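Local coordinates for protein putative MAR1 (PDB 1X9G) that is of unknown function but belongs to the isochorismatase superfamily and has been named a putative MAR1 ribonuclease, at residues Ser171-Met176 / Lys190-Glu195; Ala126-Leu129 / Arg134-Leu137. All blocks are in the same frame, centred on the assembly; numbering follows the deposited sequence.

Contact 1 (Ser171-Met176 / Lys190-Glu195); sequences SILLQM and KLLKEE
Leu173 and Leu192 have the closest CA atoms of the two segments, 8.2 Å apart, a spacing bridged wholly by leucine side chains. Residues 171-176 form the last part of helix 169-176, which follows the final strand of the parallel sheet in this isochorismatase-like alpha/beta fold. Residues 190-195 carry the chain on from the last residues of helix 185-191, with a type I beta turn from Leu191 to Glu194, closed by Glu194 N on Leu191 O at 3.0 Å. Leu191 and Leu192, the first two residues of this turn, both point their CB atoms toward helix 169-176. Leu173 in return points its CB toward the turn, with CG anti to the carbonyl carbon (chi1 -60°), and runs past Leu192 in the opposite direction. Its CB, CG and CD1 all meet one methyl, Leu192 CD1, which is 3.4 Å from Leu173 CD1. Leu191 CB lies 4.1 Å from Leu173 CD1, and the two side chains cross at about a right angle. Leu52 of helix 39-55 touches both Leu173 and Leu191 and extends the apolar cluster, and Ala119 of the second subunit packs on Leu174. On the helix itself, Gln175 NE2 donates to Ser171 OG at 2.9 Å; Ser171 OG lies almost in the amide plane of Gln175, although the bond is bent, at 140°. That hydroxyl is also bonded to His118 O of the second subunit. Beside the Leu173-Leu192 pair, Leu174 CD2 lies 3.6 Å from Leu192 CD2.

Contact 2 (Ala126-Leu129 / Arg134-Leu137); sequences ADLL and RVFL
Chi1 of -73° sets Leu129 CG anti to its carbonyl carbon and beside the backbone N, and from there the CD2 branch reaches Val135. On the strand, chi1 of 4° nearly eclipses Val135 CG1 with its backbone N, and CG1 is directed at the helix. The pair belongs to a beta-alpha-beta unit, strand 109-115, helix 117-130 and strand 134-143, whose strands belong to the parallel sheet of the isochorismatase fold; the contact joins the end of the helix to the start of the strand that follows it. A short connection brings the chain back so quickly that Leu129 CA and Arg134 CA are 6.9 Å apart. Val135 points its CB at the helix and carries the strand's side of the contact through a single methyl: CG1 meets Leu129 CD2 at 3.6 Å, with the two side chains crossing at about a right angle. Val125, earlier on the helix, packs on Val135 too, while Leu128 reaches Val112 and Leu129 reaches Cys164, on the two strands flanking 134-143. Arg134 points away from the helix, and Phe136 CZ lies 3.6 Å above the plane of the Arg134 guanidinium, over one face and offset toward its rim; Arg134 NH2 is bonded to Leu12 O. The same Val135 CG1 also meets Leu128, whose CB is 3.7 Å away.

Both contacts are buried and wholly apolar between their segments, built from aliphatic side chains. Contact 2 lies nearer the middle of the chain, its centre about 10 Å from the chain's centre, and fixes a helix to the central sheet within one beta-alpha-beta unit. The centre of contact 1 is about 14 Å from the centre of the chain. Contact 1 involves no strand: it holds the C-terminal turn on helix 169-176, and its Leu192 remains partly exposed. The two share no helix or strand, and their centres are about 21 Å apart, yet they touch where Ile172 CD1 packs 4.1 Å from Leu137 C. Each also adjoins another subunit, the second at contact 1 and the third at contact 2.

Contact 1 (Ser171-Met176 / Lys190-Glu195)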
loop_
_atom_site.group_PDB
_atom_site.type_symbol
_atom_site.label_atom_id
_atom_site.label_comp_id
_atom_site.label_asym_id
_atom_site.label_seq_id
_atom_site.Cartn_x
_atom_site.Cartn_y
_atom_site.Cartn_z
ATOM N N SER A 171 8.717 8.277 -16.247
ATOM C CA SER A 171 7.999 9.274 -15.431
ATOM C C SER A 171 8.922 10.387 -15.017
ATOM O O SER A 171 8.571 11.527 -15.092
ATOM C CB SER A 171 7.478 8.642 -14.137
ATOM O OG SER A 171 6.429 9.446 -13.609
ATOM N N ILE A 172 10.095 10.036 -14.522
ATOM C CA ILE A 172 11.081 11.008 -14.052
ATOM C C ILE A 172 11.646 11.952 -15.138
ATOM O O ILE A 172 11.783 13.158 -14.862
ATOM C CB ILE A 172 12.236 10.284 -13.314
ATOM C CG1 ILE A 172 11.791 9.879 -11.903
ATOM C CG2 ILE A 172 13.489 11.167 -13.184
ATOM C CD1 ILE A 172 12.861 8.968 -11.187
ATOM N N LEU A 173 11.984 11.441 -16.339
ATOM C CA LEU A 173 12.437 12.345 -17.414
ATOM C C LEU A 173 11.385 13.407 -17.749
ATOM O O LEU A 173 11.692 14.576 -17.790
ATOM C CB LEU A 173 12.869 11.626 -18.699
ATOM C CG LEU A 173 14.004 10.598 -18.750
ATOM C CD1 LEU A 173 14.749 10.683 -20.078
ATOM C CD2 LEU A 173 15.003 10.621 -17.554
ATOM N N LEU A 174 10.142 12.984 -17.915
ATOM C CA LEU A 174 8.989 13.834 -18.140
ATOM C C LEU A 174 8.652 14.828 -17.040
ATOM O O LEU A 174 7.930 15.805 -17.275
ATOM C CB LEU A 174 7.779 12.922 -18.351
ATOM C CG LEU A 174 7.840 12.076 -19.626
ATOM C CD1 LEU A 174 6.500 11.409 -19.932
ATOM C CD2 LEU A 174 8.302 12.924 -20.859
ATOM N N GLN A 175 9.094 14.550 -15.823
ATOM C CA GLN A 175 8.728 15.380 -14.696
ATOM C C GLN A 175 9.696 16.552 -14.649
ATOM O O GLN A 175 9.332 17.652 -14.240
ATOM C CB GLN A 175 8.795 14.588 -13.393
ATOM C CG GLN A 175 7.569 13.678 -13.063
ATOM C CD GLN A 175 7.877 12.769 -11.874
ATOM O OE1 GLN A 175 8.375 13.236 -10.867
ATOM N NE2 GLN A 175 7.653 11.471 -12.016
ATOM N N MET A 176 10.929 16.307 -15.057
ATOM C CA MET A 176 11.930 17.334 -15.124
ATOM C C MET A 176 11.794 18.305 -16.346
ATOM O O MET A 176 12.257 19.434 -16.260
ATOM C CB MET A 176 13.317 16.681 -15.100
ATOM C CG MET A 176 13.742 16.125 -13.740
ATOM S SD MET A 176 15.226 15.045 -13.796
ATOM C CE MET A 176 16.487 16.202 -13.214
ATOM N N LYS A 190 14.396 11.655 -27.257
ATOM C CA LYS A 190 15.146 10.643 -27.975
ATOM C C LYS A 190 15.585 9.477 -27.078
ATOM O O LYS A 190 15.614 8.313 -27.511
ATOM C CB LYS A 190 16.336 11.333 -28.684
ATOM C CG LYS A 190 17.656 10.551 -28.783
ATOM C CD LYS A 190 18.873 11.486 -28.676
ATOM C CE LYS A 190 19.409 11.607 -27.225
ATOM N NZ LYS A 190 20.772 10.950 -27.029
ATOM N N LEU A 191 15.936 9.801 -25.839
ATOM C CA LEU A 191 16.232 8.808 -24.809
ATOM C C LEU A 191 15.042 7.874 -24.576
ATOM O O LEU A 191 15.187 6.652 -24.569
ATOM C CB LEU A 191 16.593 9.525 -23.514
ATOM C CG LEU A 191 17.845 10.380 -23.627
ATOM C CD1 LEU A 191 18.125 11.190 -22.375
ATOM C CD2 LEU A 191 19.021 9.445 -23.961
ATOM N N LEU A 192 13.867 8.476 -24.415
ATOM C CA LEU A 192 12.580 7.783 -24.227
ATOM C C LEU A 192 12.142 6.831 -25.356
ATOM O O LEU A 192 11.202 6.047 -25.179
ATOM C CB LEU A 192 11.470 8.829 -24.010
ATOM C CG LEU A 192 10.997 9.248 -22.614
ATOM C CD1 LEU A 192 12.057 9.144 -21.513
ATOM C CD2 LEU A 192 10.390 10.654 -22.671
ATOM N N LYS A 193 12.785 6.924 -26.527
ATOM C CA LYS A 193 12.444 6.037 -27.655
ATOM C C LYS A 193 13.273 4.765 -27.586
ATOM O O LYS A 193 12.960 3.801 -28.276
ATOM C CB LYS A 193 12.566 6.751 -29.011
ATOM C CG LYS A 193 11.473 7.852 -29.229
ATOM C CD LYS A 193 11.783 8.771 -30.456
ATOM C CE LYS A 193 10.775 9.984 -30.589
ATOM N NZ LYS A 193 11.474 11.322 -30.814
ATOM N N GLU A 194 14.302 4.765 -26.726
ATOM C CA GLU A 194 15.076 3.548 -26.391
ATOM C C GLU A 194 14.247 2.594 -25.515
ATOM O O GLU A 194 13.477 3.015 -24.650
ATOM C CB GLU A 194 16.415 3.871 -25.711
ATOM C CG GLU A 194 17.354 4.799 -26.493
ATOM C CD GLU A 194 18.608 5.254 -25.681
ATOM O OE1 GLU A 194 18.930 6.462 -25.727
ATOM O OE2 GLU A 194 19.285 4.425 -25.002
ATOM N N GLU A 195 14.407 1.308 -25.785
ATOM C CA GLU A 195 13.639 0.248 -25.169
ATOM C C GLU A 195 14.575 -0.591 -24.290
ATOM O O GLU A 195 15.692 -0.930 -24.725
ATOM C CB GLU A 195 13.057 -0.674 -26.250
ATOM C CG GLU A 195 12.246 0.002 -27.360
ATOM C CD GLU A 195 10.753 -0.005 -27.071
ATOM O OE1 GLU A 195 9.956 -0.192 -28.023
ATOM O OE2 GLU A 195 10.373 0.170 -25.884
#

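Contact 2 (Ala126-Leu129 / Arg134-Leu137)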
loop_
_atom_site.group_PDB
_atom_site.type_symbol
_atom_site.label_atom_id
_atom_site.label_comp_id
_atom_site.label_asym_id
_atom_site.label_seq_id
_atom_site.Cartn_x
_atom_site.Cartn_y
_atom_site.Cartn_z
ATOM N N ALA A 126 17.381 6.328 3.410
ATOM C CA ALA A 126 17.083 6.826 4.767
ATOM C C ALA A 126 18.063 7.954 5.163
ATOM O O ALA A 126 17.647 8.942 5.759
ATOM C CB ALA A 126 17.043 5.693 5.812
ATOM N N ASP A 127 19.346 7.817 4.796
ATOM C CA ASP A 127 20.380 8.873 5.057
ATOM C C ASP A 127 20.118 10.181 4.281
ATOM O O ASP A 127 20.106 11.265 4.860
ATOM C CB ASP A 127 21.809 8.378 4.777
ATOM C CG ASP A 127 22.322 7.317 5.788
ATOM O OD1 ASP A 127 23.194 6.535 5.364
ATOM O OD2 ASP A 127 21.904 7.255 6.981
ATOM N N LEU A 128 19.893 10.067 2.978
ATOM C CA LEU A 128 19.403 11.189 2.192
ATOM C C LEU A 128 18.213 11.893 2.835
ATOM O O LEU A 128 18.194 13.124 2.915
ATOM C CB LEU A 128 19.027 10.712 0.804
ATOM C CG LEU A 128 20.064 10.744 -0.333
ATOM C CD1 LEU A 128 21.460 11.282 0.116
ATOM C CD2 LEU A 128 20.134 9.393 -1.116
ATOM N N LEU A 129 17.221 11.126 3.322
ATOM C CA LEU A 129 16.052 11.758 3.912
ATOM C C LEU A 129 16.431 12.548 5.133
ATOM O O LEU A 129 15.977 13.667 5.294
ATOM C CB LEU A 129 14.887 10.777 4.208
ATOM C CG LEU A 129 14.131 10.267 2.972
ATOM C CD1 LEU A 129 13.121 9.186 3.318
ATOM C CD2 LEU A 129 13.532 11.356 2.069
ATOM N N ARG A 134 15.109 15.739 -1.324
ATOM C CA ARG A 134 13.987 14.951 -1.829
ATOM C C ARG A 134 14.579 13.771 -2.581
ATOM O O ARG A 134 15.503 13.947 -3.399
ATOM C CB ARG A 134 13.015 15.718 -2.726
ATOM C CG ARG A 134 12.914 17.200 -2.479
ATOM C CD ARG A 134 11.518 17.747 -2.303
ATOM N NE ARG A 134 10.436 17.013 -2.973
ATOM C CZ ARG A 134 9.775 17.438 -4.052
ATOM N NH1 ARG A 134 10.111 18.589 -4.648
ATOM N NH2 ARG A 134 8.795 16.694 -4.557
ATOM N N VAL A 135 14.076 12.566 -2.308
ATOM C CA VAL A 135 14.539 11.433 -3.071
ATOM C C VAL A 135 13.524 10.812 -4.047
ATOM O O VAL A 135 12.335 10.694 -3.741
ATOM C CB VAL A 135 15.489 10.452 -2.253
ATOM C CG1 VAL A 135 15.654 10.839 -0.822
ATOM C CG2 VAL A 135 15.166 9.004 -2.476
ATOM N N PHE A 136 14.011 10.499 -5.251
ATOM C CA PHE A 136 13.211 9.994 -6.362
ATOM C C PHE A 136 13.864 8.780 -6.917
ATOM O O PHE A 136 15.075 8.781 -7.150
ATOM C CB PHE A 136 13.081 11.036 -7.472
ATOM C CG PHE A 136 12.552 12.342 -6.992
ATOM C CD1 PHE A 136 13.419 13.291 -6.446
ATOM C CD2 PHE A 136 11.178 12.620 -7.058
ATOM C CE1 PHE A 136 12.910 14.521 -5.985
ATOM C CE2 PHE A 136 10.656 13.811 -6.589
ATOM C CZ PHE A 136 11.528 14.776 -6.067
ATOM N N LEU A 137 13.076 7.729 -7.124
ATOM C CA LEU A 137 13.653 6.425 -7.375
ATOM C C LEU A 137 12.961 5.813 -8.570
ATOM O O LEU A 137 11.777 5.645 -8.554
ATOM C CB LEU A 137 13.490 5.527 -6.109
ATOM C CG LEU A 137 14.218 5.992 -4.834
ATOM C CD1 LEU A 137 13.321 6.003 -3.681
ATOM C CD2 LEU A 137 15.440 5.099 -4.559
#